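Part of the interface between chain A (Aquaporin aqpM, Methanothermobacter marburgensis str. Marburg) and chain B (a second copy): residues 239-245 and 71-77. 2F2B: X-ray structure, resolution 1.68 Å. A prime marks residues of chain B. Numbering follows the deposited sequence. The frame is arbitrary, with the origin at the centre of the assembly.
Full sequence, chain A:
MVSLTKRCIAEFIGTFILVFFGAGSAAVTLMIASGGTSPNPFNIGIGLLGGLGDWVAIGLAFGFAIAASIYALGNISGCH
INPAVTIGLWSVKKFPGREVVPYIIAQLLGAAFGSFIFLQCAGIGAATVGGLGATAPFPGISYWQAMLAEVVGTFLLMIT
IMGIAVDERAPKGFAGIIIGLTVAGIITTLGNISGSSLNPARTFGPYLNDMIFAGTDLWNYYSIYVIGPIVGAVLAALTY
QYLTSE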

# COMPACT_ATOMS: atom_id res chain seq x y z
N THR A 239 -17.19 -22.48 -9.38
CA THR A 239 -16.18 -23.17 -8.59
C THR A 239 -16.43 -22.95 -7.10
O THR A 239 -16.36 -23.89 -6.30
N TYR A 240 -16.72 -21.71 -6.72
CA TYR A 240 -16.97 -21.41 -5.32
C TYR A 240 -18.19 -22.18 -4.83
O TYR A 240 -18.18 -22.75 -3.74
N GLN A 241 -19.24 -22.18 -5.65
CA GLN A 241 -20.48 -22.88 -5.32
C GLN A 241 -20.21 -24.36 -5.08
O GLN A 241 -20.76 -24.97 -4.16
N TYR A 242 -19.35 -24.94 -5.92
CA TYR A 242 -18.99 -26.35 -5.81
C TYR A 242 -18.22 -26.65 -4.52
O TYR A 242 -18.56 -27.57 -3.78
N LEU A 243 -17.18 -25.86 -4.26
CA LEU A 243 -16.35 -26.05 -3.07
C LEU A 243 -17.11 -25.90 -1.75
O LEU A 243 -16.78 -26.55 -0.76
N THR A 244 -18.12 -25.04 -1.74
CA THR A 244 -18.90 -24.80 -0.53
C THR A 244 -20.24 -25.53 -0.52
O THR A 244 -21.04 -25.34 0.39
N SER A 245 -20.48 -26.36 -1.53
CA SER A 245 -21.73 -27.11 -1.61
C SER A 245 -21.77 -28.23 -0.58
O SER A 245 -20.72 -28.74 -0.17
N TYR B 71 -9.27 -14.94 1.99
CA TYR B 71 -10.67 -14.57 2.16
C TYR B 71 -11.58 -15.46 1.33
O TYR B 71 -12.72 -15.74 1.72
N ALA B 72 -11.08 -15.94 0.21
CA ALA B 72 -11.88 -16.81 -0.66
C ALA B 72 -11.86 -18.28 -0.24
O ALA B 72 -12.88 -18.96 -0.32
N LEU B 73 -10.71 -18.75 0.23
CA LEU B 73 -10.55 -20.16 0.57
C LEU B 73 -10.28 -20.49 2.03
O LEU B 73 -10.27 -21.66 2.40
N GLY B 74 -10.05 -19.47 2.85
CA GLY B 74 -9.77 -19.72 4.26
C GLY B 74 -10.81 -20.56 4.97
O GLY B 74 -10.46 -21.46 5.75
N ASN B 75 -12.09 -20.27 4.72
CA ASN B 75 -13.20 -20.99 5.34
C ASN B 75 -13.42 -22.37 4.72
O ASN B 75 -14.31 -23.12 5.15
N ILE B 76 -12.64 -22.69 3.70
CA ILE B 76 -12.78 -23.97 3.03
C ILE B 76 -11.68 -24.94 3.47
O ILE B 76 -11.96 -25.95 4.10
N SER B 77 -10.43 -24.61 3.16
CA SER B 77 -9.30 -25.47 3.51
C SER B 77 -8.40 -24.92 4.60
O SER B 77 -7.56 -25.64 5.14

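Where a helix meets a neighbouring subunit, its periodicity often selects which side chains can make contact, and the end of this aquaporin helix is a compact example. Thr239, Gln241 and Tyr242 do not reach the second stretch; Tyr240, Leu243 and Thr244 do. Tyr240 leaves its backbone sideways, but its t rotamer (chi1 -171°) carries the ring nearer to chain B, where CE2 lies 3.5 Å from Ala72′ O, a contact at the ring edge. No direct hydrogen bond crosses between the stretches. Instead, one water donates to both sides, to Tyr240 OH at 2.8 Å and to Ala72′ O at 2.9 Å, so the same carbonyl meets both the ring and its solvent bridge. Leu243, in the m,t rotamer, points toward chain B. Its CD1 is 4.2 Å from Leu73′ CD2, and its CB is 3.8 Å from Ile76′ CD1. Ile76′, also m,t and pointing toward chain A, has the largest covered area of the contact: its CD1 additionally approaches Tyr240 CE2 at 4.5 Å and Thr244 CG2 at 3.9 Å. Thr244, a p rotamer set sideways, divides its roles: the methyl faces this apolar cluster while OG1 donates to Tyr240 O (2.8 Å) within its own chain. Ser245 lies beyond reach, its OG donating to Tyr242 O at 2.6 Å.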

# COMPACT_ATOMS: atom_id res chain seq x y z
CB THR A 239 -14.76 -22.67 -8.94
OG1 THR A 239 -14.46 -22.98 -10.30
CG2 THR A 239 -13.72 -23.33 -8.04
CB TYR A 240 -17.19 -19.91 -5.12
CG TYR A 240 -17.24 -19.50 -3.67
CD1 TYR A 240 -18.45 -19.46 -2.98
CD2 TYR A 240 -16.07 -19.18 -2.98
CE1 TYR A 240 -18.50 -19.12 -1.63
CE2 TYR A 240 -16.11 -18.84 -1.63
CZ TYR A 240 -17.32 -18.82 -0.96
OH TYR A 240 -17.36 -18.49 0.37
CB GLN A 241 -21.47 -22.70 -6.48
CG GLN A 241 -22.86 -23.29 -6.24
CD GLN A 241 -23.78 -23.08 -7.43
OE1 GLN A 241 -23.53 -23.59 -8.52
NE2 GLN A 241 -24.85 -22.32 -7.22
CB TYR A 242 -18.14 -26.76 -7.02
CG TYR A 242 -17.42 -28.08 -6.85
CD1 TYR A 242 -18.11 -29.29 -6.79
CD2 TYR A 242 -16.03 -28.11 -6.73
CE1 TYR A 242 -17.44 -30.50 -6.62
CE2 TYR A 242 -15.35 -29.31 -6.55
CZ TYR A 242 -16.06 -30.50 -6.50
OH TYR A 242 -15.37 -31.68 -6.33
CB LEU A 243 -15.17 -25.07 -3.08
CG LEU A 243 -14.14 -25.26 -4.20
CD1 LEU A 243 -13.08 -24.16 -4.11
CD2 LEU A 243 -13.49 -26.64 -4.08
CB THR A 244 -19.18 -23.29 -0.35
OG1 THR A 244 -19.89 -22.80 -1.49
CG2 THR A 244 -17.87 -22.52 -0.19
CB SER A 245 -21.91 -27.70 -3.01
OG SER A 245 -20.91 -28.66 -3.30
CB TYR B 71 -10.88 -13.09 1.80
CG TYR B 71 -10.35 -12.16 2.88
CD1 TYR B 71 -10.97 -12.09 4.13
CD2 TYR B 71 -9.19 -11.42 2.67
CE1 TYR B 71 -10.44 -11.29 5.15
CE2 TYR B 71 -8.66 -10.63 3.68
CZ TYR B 71 -9.28 -10.57 4.92
OH TYR B 71 -8.73 -9.82 5.93
CB ALA B 72 -11.40 -16.69 -2.11
CB LEU B 73 -9.43 -20.75 -0.29
CG LEU B 73 -9.49 -20.40 -1.77
CD1 LEU B 73 -8.18 -20.77 -2.44
CD2 LEU B 73 -10.67 -21.10 -2.44
CB ASN B 75 -14.49 -20.19 5.20
CG ASN B 75 -14.47 -18.90 5.98
OD1 ASN B 75 -15.33 -18.04 5.81
ND2 ASN B 75 -13.47 -18.75 6.85
CB ILE B 76 -12.75 -23.79 1.49
CG1 ILE B 76 -13.95 -22.95 1.05
CG2 ILE B 76 -12.78 -25.15 0.80
CD1 ILE B 76 -13.97 -22.60 -0.42
CB SER B 77 -8.45 -25.73 2.27
OG SER B 77 -7.79 -24.54 1.86
O HOH W 1 -14.93 -18.81 1.67